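Local coordinates for AP endonuclease, family protein 2 (Mycobacterium smegmatis, PDB 5TNV) that binds a magnesium ion in a xylose isomerase-like TIM barrel and may act as an endonuclease, at residues A[56-61]-A[73-78]; A[105-110]-A[154-159]; A[109-114]-A[169-174]; A[126-131]-A[180-185]; A[140-145]-A[207-212]. One frame throughout, in Å; residues are numbered along the deposited sequence.

Interaction 1 of 5, residues A[56-61]-A[73-78]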
# COMPACT_ATOMS: atom_id res chain seq x y z
N LYS A 56 6.18 -28.68 3.24
CA LYS A 56 5.17 -27.77 3.77
C LYS A 56 5.55 -26.31 3.51
O LYS A 56 4.66 -25.47 3.36
CB LYS A 56 4.92 -28.07 5.23
CG LYS A 56 4.11 -29.36 5.44
CD LYS A 56 3.22 -29.33 6.70
CE LYS A 56 2.71 -30.72 7.09
NZ LYS A 56 2.97 -31.05 8.52
N GLN A 57 6.83 -25.99 3.49
CA GLN A 57 7.27 -24.62 3.14
C GLN A 57 7.00 -24.37 1.66
O GLN A 57 6.38 -23.34 1.31
CB GLN A 57 8.75 -24.44 3.49
CG GLN A 57 9.02 -24.51 4.95
CD GLN A 57 10.51 -24.46 5.26
OE1 GLN A 57 11.31 -25.17 4.63
NE2 GLN A 57 10.88 -23.60 6.21
N LEU A 58 7.40 -25.29 0.81
CA LEU A 58 7.16 -25.20 -0.63
C LEU A 58 5.64 -25.06 -0.91
O LEU A 58 5.22 -24.31 -1.78
CB LEU A 58 7.73 -26.40 -1.31
CG LEU A 58 9.25 -26.44 -1.41
CD1 LEU A 58 9.73 -27.85 -1.69
CD2 LEU A 58 9.76 -25.44 -2.47
N ARG A 59 4.84 -25.81 -0.16
CA ARG A 59 3.38 -25.80 -0.37
C ARG A 59 2.81 -24.40 -0.19
O ARG A 59 1.88 -24.01 -0.90
CB ARG A 59 2.74 -26.76 0.61
CG ARG A 59 1.28 -27.07 0.32
CD ARG A 59 0.76 -28.18 1.23
NE ARG A 59 1.53 -29.41 0.99
CZ ARG A 59 1.69 -30.39 1.87
NH1 ARG A 59 1.08 -30.35 3.04
NH2 ARG A 59 2.41 -31.44 1.56
N GLN A 60 3.32 -23.65 0.79
CA GLN A 60 2.83 -22.30 1.02
C GLN A 60 3.04 -21.43 -0.22
O GLN A 60 2.24 -20.52 -0.50
CB GLN A 60 3.53 -21.65 2.22
CG GLN A 60 3.16 -22.31 3.54
CD GLN A 60 3.83 -21.57 4.67
OE1 GLN A 60 3.57 -20.38 4.90
NE2 GLN A 60 4.71 -22.23 5.38
N VAL A 61 4.15 -21.64 -0.91
CA VAL A 61 4.51 -20.90 -2.12
C VAL A 61 3.57 -21.29 -3.26
O VAL A 61 3.01 -20.43 -3.95
CB VAL A 61 5.99 -21.16 -2.43
CG1 VAL A 61 6.36 -20.44 -3.70
CG2 VAL A 61 6.86 -20.74 -1.28
N ASP A 73 20.68 -19.51 -1.28
CA ASP A 73 21.55 -20.30 -0.43
C ASP A 73 21.26 -20.04 1.03
O ASP A 73 22.01 -20.54 1.90
CB ASP A 73 23.04 -20.07 -0.73
CG ASP A 73 23.49 -18.68 -0.47
OD1 ASP A 73 22.66 -17.86 -0.09
OD2 ASP A 73 24.69 -18.37 -0.67
N ALA A 74 20.17 -19.36 1.36
CA ALA A 74 19.82 -18.99 2.74
C ALA A 74 18.70 -19.85 3.32
O ALA A 74 18.28 -19.59 4.47
CB ALA A 74 19.44 -17.51 2.73
N TRP A 75 18.26 -20.84 2.57
CA TRP A 75 17.19 -21.78 2.93
C TRP A 75 17.86 -23.16 2.90
O TRP A 75 18.93 -23.35 3.53
CB TRP A 75 15.96 -21.56 2.07
CG TRP A 75 14.84 -22.53 2.25
CD1 TRP A 75 14.18 -22.82 3.40
CD2 TRP A 75 14.27 -23.36 1.25
NE1 TRP A 75 13.22 -23.78 3.18
CE2 TRP A 75 13.27 -24.13 1.86
CE3 TRP A 75 14.49 -23.55 -0.13
CZ2 TRP A 75 12.50 -25.07 1.16
CZ3 TRP A 75 13.75 -24.47 -0.82
CH2 TRP A 75 12.75 -25.22 -0.18
N VAL A 76 17.32 -24.16 2.23
CA VAL A 76 17.98 -25.46 2.09
C VAL A 76 19.27 -25.27 1.27
O VAL A 76 19.17 -24.79 0.13
CB VAL A 76 17.04 -26.47 1.42
CG1 VAL A 76 17.77 -27.77 1.16
CG2 VAL A 76 15.77 -26.70 2.22
N PRO A 77 20.43 -25.62 1.81
CA PRO A 77 21.69 -25.34 1.11
C PRO A 77 22.00 -26.43 0.13
O PRO A 77 22.68 -27.44 0.48
CB PRO A 77 22.69 -25.25 2.23
CG PRO A 77 22.17 -26.24 3.25
CD PRO A 77 20.69 -26.10 3.16
N LEU A 78 21.57 -26.28 -1.10
CA LEU A 78 21.72 -27.33 -2.10
C LEU A 78 23.19 -27.70 -2.34
O LEU A 78 23.48 -28.87 -2.58
CB LEU A 78 21.04 -26.96 -3.42
CG LEU A 78 19.54 -26.73 -3.33
CD1 LEU A 78 18.99 -26.33 -4.69
CD2 LEU A 78 18.77 -27.94 -2.83
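The indole of Trp75 meets Gln57 OE1 at its pyrrole edge, in the plane of the ring, while one of its faces is covered by its own neighbour Val76, whose CG2 sits 3.6 Å above the plane over the ring centre. Leu58 comes in obliquely at the benzo end, crossing the indole at about a right angle; its CD2 lies 3.8 Å from Trp75 CH2. The polar link is a hydrogen bond of 2.8 Å from Trp75 NE1 to Gln57 OE1, nearly straight with an N-H...O angle of 161°. On the acceptor side the donor stands well above the carbonyl plane, and amide and indole planes are turned 55° apart. With CG anti to the backbone N (chi1 175°), Trp75 reaches out from the loop toward helix 51-63, and Gln57 sends an extended chain past it the other way. In the TIM barrel this joins the helix before strand 68-70 to the loop that follows that strand. Leu58 also packs on Ile69 of the strand and on Leu93 of helix 83-95, and Trp75 touches Met33. The contact is mainly buried, and its chemistry implies a division of labour: the single N-H of the indole is satisfied by a side-chain amide, which probably fixes the rotation of the ring, while the hydrocarbon end of the same ring is left to apolar packing.

Interaction 2 of 5, residues A[105-110]-A[154-159]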
# COMPACT_ATOMS: atom_id res chain seq x y z
N MET A 105 22.69 -16.81 -4.71
CA MET A 105 23.49 -16.75 -3.51
C MET A 105 23.30 -15.41 -2.84
O MET A 105 23.19 -14.42 -3.54
CB MET A 105 24.96 -16.98 -3.87
CG MET A 105 25.24 -18.34 -4.45
SD MET A 105 26.93 -18.56 -5.01
CE MET A 105 27.97 -18.62 -3.53
N THR A 106 23.31 -15.39 -1.52
CA THR A 106 22.97 -14.12 -0.87
C THR A 106 24.25 -13.48 -0.41
O THR A 106 25.14 -13.05 -1.13
CB THR A 106 21.87 -14.39 0.16
OG1 THR A 106 22.30 -15.33 1.18
CG2 THR A 106 20.65 -15.01 -0.53
N ARG A 107 24.63 -13.14 0.70
CA ARG A 107 25.66 -12.73 1.59
C ARG A 107 26.75 -13.82 1.69
O ARG A 107 27.16 -14.26 2.73
CB ARG A 107 25.09 -12.30 2.94
CG ARG A 107 24.09 -11.13 2.77
CD ARG A 107 23.54 -10.60 4.09
NE ARG A 107 22.47 -9.65 3.82
CZ ARG A 107 22.65 -8.41 3.39
NH1 ARG A 107 23.87 -7.90 3.26
NH2 ARG A 107 21.59 -7.66 3.12
N SER A 108 27.21 -14.19 0.50
CA SER A 108 28.16 -15.25 0.24
C SER A 108 29.14 -14.81 -0.82
O SER A 108 29.29 -15.42 -1.88
CB SER A 108 27.44 -16.53 -0.21
OG SER A 108 26.52 -16.89 0.78
N SER A 109 29.82 -13.70 -0.59
CA SER A 109 30.66 -13.09 -1.62
C SER A 109 31.87 -13.97 -1.98
O SER A 109 32.54 -14.50 -1.07
CB SER A 109 31.16 -11.74 -1.15
OG SER A 109 32.10 -11.25 -2.11
N ILE A 110 32.16 -14.04 -3.26
CA ILE A 110 33.33 -14.79 -3.73
C ILE A 110 34.63 -14.06 -3.41
O ILE A 110 35.70 -14.65 -3.65
CB ILE A 110 33.19 -15.19 -5.21
CG1 ILE A 110 33.25 -13.98 -6.13
CG2 ILE A 110 31.97 -16.06 -5.42
CD1 ILE A 110 32.91 -14.16 -7.57
N ILE A 154 15.98 -0.49 12.48
CA ILE A 154 14.63 -0.83 11.98
C ILE A 154 14.69 -1.51 10.61
O ILE A 154 13.91 -2.41 10.33
CB ILE A 154 13.80 0.45 12.01
CG1 ILE A 154 13.44 0.77 13.49
CG2 ILE A 154 12.54 0.35 11.14
CD1 ILE A 154 12.88 2.17 13.70
N TRP A 155 15.65 -1.09 9.78
CA TRP A 155 15.99 -1.78 8.55
C TRP A 155 17.52 -1.80 8.44
O TRP A 155 18.17 -0.79 8.74
CB TRP A 155 15.46 -1.12 7.33
CG TRP A 155 14.00 -0.95 7.19
CD1 TRP A 155 13.31 0.25 7.15
CD2 TRP A 155 13.03 -1.98 7.02
NE1 TRP A 155 11.97 -0.01 6.97
CE2 TRP A 155 11.77 -1.37 6.88
CE3 TRP A 155 13.11 -3.37 6.95
CZ2 TRP A 155 10.61 -2.14 6.67
CZ3 TRP A 155 11.98 -4.12 6.76
CH2 TRP A 155 10.73 -3.47 6.62
N PHE A 156 18.07 -2.90 7.90
CA PHE A 156 19.55 -2.97 7.85
C PHE A 156 20.15 -1.85 7.03
O PHE A 156 21.29 -1.47 7.26
CB PHE A 156 20.00 -4.35 7.36
CG PHE A 156 19.63 -4.70 5.92
CD1 PHE A 156 20.37 -4.23 4.86
CD2 PHE A 156 18.54 -5.55 5.65
CE1 PHE A 156 20.04 -4.57 3.55
CE2 PHE A 156 18.22 -5.90 4.36
CZ PHE A 156 18.98 -5.39 3.32
N TRP A 157 19.43 -1.38 6.00
CA TRP A 157 19.98 -0.40 5.08
C TRP A 157 20.02 1.00 5.67
O TRP A 157 20.52 1.93 5.00
CB TRP A 157 19.23 -0.39 3.75
CG TRP A 157 17.76 -0.11 3.87
CD1 TRP A 157 17.14 1.09 4.05
CD2 TRP A 157 16.70 -1.10 3.81
NE1 TRP A 157 15.79 0.94 4.12
CE2 TRP A 157 15.48 -0.40 3.98
CE3 TRP A 157 16.69 -2.48 3.68
CZ2 TRP A 157 14.26 -1.06 3.96
CZ3 TRP A 157 15.48 -3.13 3.66
CH2 TRP A 157 14.28 -2.41 3.82
N LEU A 158 19.55 1.20 6.90
CA LEU A 158 19.60 2.51 7.51
C LEU A 158 20.99 2.92 7.94
O LEU A 158 21.19 4.12 8.18
CB LEU A 158 18.62 2.59 8.69
CG LEU A 158 17.17 2.41 8.33
CD1 LEU A 158 16.29 2.50 9.59
CD2 LEU A 158 16.67 3.42 7.28
N VAL A 159 21.93 1.98 8.04
CA VAL A 159 23.32 2.32 8.35
C VAL A 159 24.18 1.53 7.35
O VAL A 159 23.82 0.44 6.91
CB VAL A 159 23.76 2.11 9.79
CG1 VAL A 159 22.94 2.86 10.84
CG2 VAL A 159 23.76 0.64 10.07
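Arg107 NH1, on the guanidinium that meets the Phe156 ring, is gripped by two oxygens, the backbone O of Gln144 and Tyr195 OH. The other terminal nitrogen, NH2, makes the contact: it rests over one face of Phe156 in a cation-pi interaction at the magnesium end of the TIM barrel. The two residues come from opposite directions, Arg107 from the loop after strand 99-104 and Phe156 from a short 3-10 turn between helices 148-152 and 169-185. Their planes are 78° apart, a guanidinium edge set on a ring face rather than a flat stack. Arg107 CZ is 4.9 Å from the ring centroid and 19° off the ring normal. The CA atoms of Arg107 and Phe156 are 13.1 Å apart, a span that the extended arginine chain and the phenyl ring bridge together. The opposite face of the phenyl ring is covered by Trp157 CE3, and the ring of Tyr302 meets that of Phe156 edge-to-face. The side chain of Arg107 lies about 8 Å from both the bound magnesium ion and the side chain of its ligand Glu193. Arg107 NH2 sits off centre over the ring, 3.5 Å from both CZ and CE1 of Phe156.

Interaction 3 of 5, residues A[109-114]-A[169-174]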
# COMPACT_ATOMS: atom_id res chain seq x y z
N SER A 109 29.82 -13.70 -0.59
CA SER A 109 30.66 -13.09 -1.62
C SER A 109 31.87 -13.97 -1.98
O SER A 109 32.54 -14.50 -1.07
CB SER A 109 31.16 -11.74 -1.15
OG SER A 109 32.10 -11.25 -2.11
N ILE A 110 32.16 -14.04 -3.26
CA ILE A 110 33.33 -14.79 -3.73
C ILE A 110 34.63 -14.06 -3.41
O ILE A 110 35.70 -14.65 -3.65
CB ILE A 110 33.19 -15.19 -5.21
CG1 ILE A 110 33.25 -13.98 -6.13
CG2 ILE A 110 31.97 -16.06 -5.42
CD1 ILE A 110 32.91 -14.16 -7.57
N VAL A 111 34.58 -12.86 -2.83
CA VAL A 111 35.78 -12.22 -2.28
C VAL A 111 35.64 -11.94 -0.80
O VAL A 111 36.42 -11.16 -0.26
CB VAL A 111 36.23 -10.98 -3.09
CG1 VAL A 111 36.68 -11.36 -4.48
CG2 VAL A 111 35.15 -9.89 -3.12
N ASP A 112 34.71 -12.61 -0.11
CA ASP A 112 34.71 -12.57 1.35
C ASP A 112 36.10 -12.93 1.86
O ASP A 112 36.72 -13.90 1.37
CB ASP A 112 33.67 -13.56 1.85
CG ASP A 112 33.36 -13.49 3.32
OD1 ASP A 112 34.17 -14.04 4.12
OD2 ASP A 112 32.34 -12.87 3.67
N VAL A 113 36.61 -12.17 2.83
CA VAL A 113 38.00 -12.44 3.26
C VAL A 113 38.16 -13.81 3.89
O VAL A 113 39.17 -14.47 3.59
CB VAL A 113 38.47 -11.31 4.19
CG1 VAL A 113 39.88 -11.59 4.71
CG2 VAL A 113 38.51 -9.96 3.49
N GLU A 114 37.23 -14.24 4.72
CA GLU A 114 37.30 -15.51 5.36
C GLU A 114 36.77 -16.66 4.50
O GLU A 114 37.31 -17.75 4.49
CB GLU A 114 36.51 -15.46 6.69
CG GLU A 114 37.18 -14.49 7.66
CD GLU A 114 38.61 -14.88 8.03
OE1 GLU A 114 38.82 -16.08 8.32
OE2 GLU A 114 39.46 -13.96 8.02
N ARG A 169 39.08 -5.78 -6.23
CA ARG A 169 38.25 -5.73 -7.43
C ARG A 169 38.75 -6.62 -8.55
O ARG A 169 38.00 -7.30 -9.24
CB ARG A 169 38.10 -4.28 -7.92
CG ARG A 169 37.13 -4.07 -9.05
CD ARG A 169 37.00 -2.62 -9.51
NE ARG A 169 36.07 -2.41 -10.60
CZ ARG A 169 36.27 -2.55 -11.92
NH1 ARG A 169 37.46 -2.92 -12.38
NH2 ARG A 169 35.28 -2.33 -12.77
N ASP A 170 40.09 -6.63 -8.75
CA ASP A 170 40.66 -7.48 -9.78
C ASP A 170 40.40 -8.97 -9.48
O ASP A 170 40.07 -9.74 -10.39
CB ASP A 170 42.18 -7.30 -9.98
CG ASP A 170 42.45 -6.11 -10.88
OD1 ASP A 170 41.60 -5.65 -11.69
OD2 ASP A 170 43.61 -5.67 -10.65
N LEU A 171 40.51 -9.36 -8.22
CA LEU A 171 40.22 -10.74 -7.83
C LEU A 171 38.75 -11.10 -8.10
O LEU A 171 38.38 -12.18 -8.56
CB LEU A 171 40.59 -10.97 -6.37
CG LEU A 171 40.44 -12.42 -5.90
CD1 LEU A 171 41.31 -13.34 -6.69
CD2 LEU A 171 40.73 -12.48 -4.41
N ALA A 172 37.87 -10.15 -7.78
CA ALA A 172 36.45 -10.31 -8.06
C ALA A 172 36.20 -10.54 -9.53
O ALA A 172 35.46 -11.45 -9.89
CB ALA A 172 35.64 -9.12 -7.56
N ILE A 173 36.81 -9.75 -10.39
CA ILE A 173 36.63 -9.90 -11.84
C ILE A 173 37.12 -11.27 -12.29
O ILE A 173 36.48 -11.98 -13.09
CB ILE A 173 37.30 -8.74 -12.62
CG1 ILE A 173 36.50 -7.41 -12.35
CG2 ILE A 173 37.42 -9.07 -14.06
CD1 ILE A 173 37.23 -6.17 -12.85
N GLU A 174 38.30 -11.68 -11.78
CA GLU A 174 38.89 -12.98 -12.14
C GLU A 174 37.95 -14.09 -11.76
O GLU A 174 37.72 -15.02 -12.55
CB GLU A 174 40.24 -13.16 -11.41
CG GLU A 174 41.02 -14.45 -11.57
CD GLU A 174 42.25 -14.46 -10.65
OE1 GLU A 174 42.96 -13.43 -10.50
OE2 GLU A 174 42.56 -15.50 -10.04
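Val111 and Ala172 bring the two backbones to 6.1 Å between their CA atoms, where a type I beta turn from Ser109 to Asp112 rides against the first turns of helix 169-185. In this TIM barrel the turn belongs to the loop that leads from strand 99-104 to helix 116-133, and an ST turn forms within it: Ser109 OG accepts from Val111 N at 3.0 Å, with an N-H...O angle of 164°. Val111 carries the contact through one methyl. Its CG1, anti to the carbonyl carbon (chi1 -66°), is directed at the helix and settles on the backbone of Ala172 as much as on side chains. Ala172 CB is 3.9 Å from Val111 CG1, and the branch carbon CG of Leu171 lies alongside at 4.2 Å from the same methyl. The small alanine side chain probably allows the valine methyl this close to the helix backbone, while Leu171, partly exposed, lies at the margin. Ile110 CD1, from the first corner of the turn, comes only to 4.4 Å from Ala172 O, and Ile110 packs further along the same helix on Val176 and Leu179; its backbone O also receives a hydrogen bond from Arg175 NH1, which adds a polar tie to this apolar seam. At its tightest, Val111 CG1 stands 3.7 Å from both the N and the CA of Ala172.

Interaction 4 of 5, residues A[126-131]-A[180-185]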
# COMPACT_ATOMS: atom_id res chain seq x y z
N LEU A 126 26.74 -24.98 -7.50
CA LEU A 126 25.40 -24.54 -7.92
C LEU A 126 25.28 -24.46 -9.44
O LEU A 126 24.23 -24.79 -10.00
CB LEU A 126 25.02 -23.24 -7.26
CG LEU A 126 24.88 -23.29 -5.74
CD1 LEU A 126 24.65 -21.89 -5.17
CD2 LEU A 126 23.73 -24.18 -5.31
N ILE A 127 26.35 -24.07 -10.15
CA ILE A 127 26.36 -24.09 -11.60
C ILE A 127 26.21 -25.50 -12.13
O ILE A 127 25.54 -25.68 -13.15
CB ILE A 127 27.59 -23.34 -12.13
CG1 ILE A 127 27.51 -21.84 -11.83
CG2 ILE A 127 27.80 -23.62 -13.62
CD1 ILE A 127 28.78 -21.06 -12.09
N ASP A 128 26.79 -26.50 -11.49
CA ASP A 128 26.53 -27.88 -11.88
C ASP A 128 25.16 -28.39 -11.54
O ASP A 128 24.58 -29.13 -12.32
CB ASP A 128 27.62 -28.83 -11.26
CG ASP A 128 28.90 -28.75 -12.06
OD1 ASP A 128 28.92 -28.48 -13.29
OD2 ASP A 128 29.95 -28.97 -11.43
N LEU A 129 24.58 -27.95 -10.42
CA LEU A 129 23.24 -28.36 -10.04
C LEU A 129 22.15 -27.73 -10.89
O LEU A 129 21.10 -28.36 -11.17
CB LEU A 129 22.97 -28.06 -8.54
CG LEU A 129 23.69 -29.03 -7.59
CD1 LEU A 129 23.81 -28.44 -6.20
CD2 LEU A 129 22.95 -30.35 -7.56
N ALA A 130 22.35 -26.48 -11.28
CA ALA A 130 21.28 -25.71 -11.93
C ALA A 130 20.67 -26.39 -13.11
O ALA A 130 19.45 -26.48 -13.22
CB ALA A 130 21.81 -24.32 -12.23
N PRO A 131 21.42 -26.91 -14.11
CA PRO A 131 20.76 -27.49 -15.25
C PRO A 131 19.88 -28.70 -14.90
O PRO A 131 18.92 -28.95 -15.61
CB PRO A 131 21.92 -27.96 -16.17
CG PRO A 131 23.11 -27.20 -15.72
CD PRO A 131 22.89 -26.93 -14.26
N GLY A 180 31.76 -17.57 -14.93
CA GLY A 180 31.15 -17.45 -16.24
C GLY A 180 31.58 -18.53 -17.23
O GLY A 180 30.75 -19.02 -18.01
N ASP A 181 32.87 -18.91 -17.23
CA ASP A 181 33.30 -20.01 -18.10
C ASP A 181 32.52 -21.28 -17.81
O ASP A 181 32.08 -22.00 -18.74
CB ASP A 181 34.79 -20.26 -17.97
CG ASP A 181 35.72 -19.20 -18.46
OD1 ASP A 181 35.29 -18.37 -19.28
OD2 ASP A 181 36.89 -19.23 -18.05
N HIS A 182 32.34 -21.58 -16.53
CA HIS A 182 31.62 -22.80 -16.10
C HIS A 182 30.15 -22.72 -16.49
O HIS A 182 29.58 -23.68 -17.00
CB HIS A 182 31.91 -23.06 -14.64
CG HIS A 182 31.43 -24.37 -14.11
ND1 HIS A 182 31.56 -24.65 -12.77
CD2 HIS A 182 30.86 -25.45 -14.70
CE1 HIS A 182 31.06 -25.89 -12.59
NE2 HIS A 182 30.64 -26.37 -13.72
N ALA A 183 29.57 -21.55 -16.22
CA ALA A 183 28.16 -21.35 -16.63
C ALA A 183 27.97 -21.59 -18.11
O ALA A 183 27.05 -22.29 -18.54
CB ALA A 183 27.72 -19.93 -16.19
N ARG A 184 28.84 -20.95 -18.93
CA ARG A 184 28.73 -21.10 -20.37
C ARG A 184 28.77 -22.56 -20.81
O ARG A 184 27.95 -23.03 -21.59
CB ARG A 184 29.83 -20.31 -21.07
CG ARG A 184 29.65 -20.21 -22.57
CD ARG A 184 30.84 -19.87 -23.38
NE ARG A 184 31.39 -18.58 -23.26
CZ ARG A 184 32.61 -18.26 -22.79
NH1 ARG A 184 32.90 -16.97 -22.81
NH2 ARG A 184 33.51 -19.09 -22.28
N THR A 185 29.72 -23.30 -20.27
CA THR A 185 29.84 -24.73 -20.59
C THR A 185 28.57 -25.49 -20.25
O THR A 185 28.20 -26.44 -20.95
CB THR A 185 31.04 -25.30 -19.83
OG1 THR A 185 32.18 -24.60 -20.32
CG2 THR A 185 31.18 -26.81 -20.01
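Apolar packing comes first in the seam between helices 116-133 and 169-185, where Ile127 CG2 lies squarely over one face of the His182 imidazole. This CH-pi contact measures 3.7 Å from Ile127 CG2 to the ring centroid and is only 11° off the ring normal. On the other branch of the isoleucine, Ile127 CD1 ends 4.4 Å from Ala183 CB. The polar part is a hydrogen bond from His182 NE2 to Asp128 OD1 at 2.8 Å, moderately bent. The two side chains cross at about a right angle, with carboxylate and ring planes 70° apart, and OD1 is met from above the carboxylate plane. His182 reaches both partners because a chi1 of -171° turns the imidazole away from its own backbone N and across to the neighbouring helix. Asp128 OD1 takes a second bond, from Asn186 ND2, while His182 ND1 is hydrogen-bonded to His124 ND1. These are neighbouring outer helices of the TIM barrel, running side by side with a closest axial approach of 9.6 Å, and Ile127 also packs on Val138 of the strand between them in sequence. The chemistry implies a ring fixed in rotation by bonds at both nitrogens and by a methyl on its face; the nearby carboxylate would probably favour a proton on NE2 and might raise the pKa of the imidazole.

Interaction 5 of 5, residues A[140-145]-A[207-212]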
# COMPACT_ATOMS: atom_id res chain seq x y z
N THR A 140 25.14 -14.20 -8.19
CA THR A 140 26.04 -13.87 -7.10
C THR A 140 26.11 -12.36 -6.94
O THR A 140 25.93 -11.61 -7.91
CB THR A 140 27.42 -14.51 -7.39
OG1 THR A 140 28.25 -14.44 -6.23
CG2 THR A 140 28.15 -13.84 -8.54
N GLY A 141 26.39 -11.90 -5.74
CA GLY A 141 26.63 -10.51 -5.50
C GLY A 141 27.72 -10.32 -4.46
O GLY A 141 28.31 -11.27 -3.97
N PHE A 142 27.97 -9.05 -4.15
CA PHE A 142 29.11 -8.70 -3.29
C PHE A 142 28.69 -8.23 -1.92
O PHE A 142 29.53 -7.88 -1.08
CB PHE A 142 29.99 -7.69 -4.03
CG PHE A 142 30.56 -8.26 -5.32
CD1 PHE A 142 31.51 -9.29 -5.27
CD2 PHE A 142 30.16 -7.82 -6.57
CE1 PHE A 142 32.00 -9.86 -6.43
CE2 PHE A 142 30.69 -8.38 -7.72
CZ PHE A 142 31.61 -9.38 -7.65
N MET A 143 27.37 -8.25 -1.64
CA MET A 143 26.91 -8.04 -0.27
C MET A 143 27.55 -9.11 0.64
O MET A 143 27.86 -10.24 0.22
CB MET A 143 25.38 -8.08 -0.16
CG MET A 143 24.72 -9.31 -0.72
SD MET A 143 24.31 -9.09 -2.49
CE MET A 143 23.81 -10.74 -2.92
N GLN A 144 27.75 -8.74 1.89
CA GLN A 144 28.31 -9.62 2.92
C GLN A 144 27.44 -9.59 4.16
O GLN A 144 26.36 -9.01 4.16
CB GLN A 144 29.78 -9.31 3.23
CG GLN A 144 30.69 -9.43 2.03
CD GLN A 144 32.14 -9.38 2.33
OE1 GLN A 144 32.56 -9.46 3.50
NE2 GLN A 144 32.98 -9.28 1.31
N ALA A 145 27.85 -10.25 5.25
CA ALA A 145 27.04 -10.33 6.45
C ALA A 145 26.64 -8.91 6.91
O ALA A 145 27.41 -7.96 6.82
CB ALA A 145 27.80 -10.96 7.57
N VAL A 207 27.83 -0.89 -14.85
CA VAL A 207 28.15 -0.96 -16.26
C VAL A 207 29.64 -1.12 -16.52
O VAL A 207 30.09 -1.94 -17.34
CB VAL A 207 27.56 0.28 -17.03
CG1 VAL A 207 28.02 0.31 -18.49
CG2 VAL A 207 26.03 0.30 -17.00
N ALA A 208 30.45 -0.36 -15.80
CA ALA A 208 31.89 -0.44 -15.98
C ALA A 208 32.39 -1.84 -15.57
O ALA A 208 33.31 -2.39 -16.21
CB ALA A 208 32.62 0.62 -15.23
N PHE A 209 31.78 -2.40 -14.53
CA PHE A 209 32.20 -3.72 -14.04
C PHE A 209 31.86 -4.78 -15.07
O PHE A 209 32.71 -5.63 -15.41
CB PHE A 209 31.58 -4.01 -12.70
CG PHE A 209 32.15 -5.22 -11.98
CD1 PHE A 209 31.68 -6.51 -12.17
CD2 PHE A 209 33.19 -5.04 -11.06
CE1 PHE A 209 32.23 -7.57 -11.48
CE2 PHE A 209 33.74 -6.11 -10.35
CZ PHE A 209 33.25 -7.37 -10.58
N ILE A 210 30.64 -4.78 -15.61
CA ILE A 210 30.26 -5.81 -16.56
C ILE A 210 31.08 -5.67 -17.85
O ILE A 210 31.48 -6.65 -18.47
CB ILE A 210 28.74 -5.86 -16.80
CG1 ILE A 210 28.34 -7.18 -17.46
CG2 ILE A 210 28.25 -4.69 -17.60
CD1 ILE A 210 28.51 -8.38 -16.56
N LYS A 211 31.41 -4.44 -18.23
CA LYS A 211 32.29 -4.24 -19.39
C LYS A 211 33.69 -4.77 -19.12
O LYS A 211 34.30 -5.42 -19.97
CB LYS A 211 32.34 -2.72 -19.72
CG LYS A 211 31.03 -2.24 -20.41
CD LYS A 211 31.12 -0.85 -20.99
CE LYS A 211 29.80 -0.44 -21.61
NZ LYS A 211 29.62 -0.73 -23.07
N ASP A 212 34.22 -4.53 -17.94
CA ASP A 212 35.54 -5.04 -17.58
C ASP A 212 35.55 -6.57 -17.52
O ASP A 212 36.55 -7.18 -17.94
CB ASP A 212 36.03 -4.47 -16.25
CG ASP A 212 36.46 -3.04 -16.34
OD1 ASP A 212 36.80 -2.53 -17.43
OD2 ASP A 212 36.57 -2.38 -15.28
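An offset edge-to-face pair of phenylalanines, Phe142 and Phe209, joins the loop at the end of strand 137-141 to helix 203-213 in a buried contact of this TIM barrel. The edge of Phe142 is directed at the face of Phe209, with centroids 5.6 Å apart and planes at 66°. The side chains approach from opposite directions, 12.2 Å between the CA atoms of Phe142 and Phe209, and of the two segments these two side chains make the contact. In Phe209 the ring points off the helix toward Phe142, its CG lying opposite the backbone N (chi1 -169°). Strand 137-141 pairs in parallel with strand 189-193, which precedes this helix, and Phe209 also packs on Leu192 there. Tyr199 meets the Phe142 ring edge-to-face, and from helix 169-185 Ala172 touches Phe142 and Ile173 touches Phe209, so that the pair sits in a wider apolar cluster. The side chain of Phe142 is about 8 Å from that of the magnesium ligand Glu193 and about 12 Å from the ion itself. The closest atoms are Phe142 CZ and Phe209 CZ at 3.9 Å, with Phe142 CE2 next, 4.0 Å from Phe209 CZ.

From the N terminus, interaction 1 closes the shortest loop, joining helix 51-63 to the loop after strand 68-70, and ends before the others begin. Interactions 2 and 3 start from overlapping segments, sharing Ser109 and Ile110, and reach forward to 154-159 and 169-174. Interactions 4 and 5 open inside these spans and close beyond them, so they cross both and each other. Asp73 of interaction 1 is bound by Thr106 and Ser108 of interaction 2, Ser109 packs against Phe142 of interaction 5, and Arg169 forms a salt bridge with Asp212. Interactions 3 and 4 both use helix 169-185. Interactions 2 and 5 lie nearer the magnesium, while 1 and 4 join outer parts of the barrel away from it.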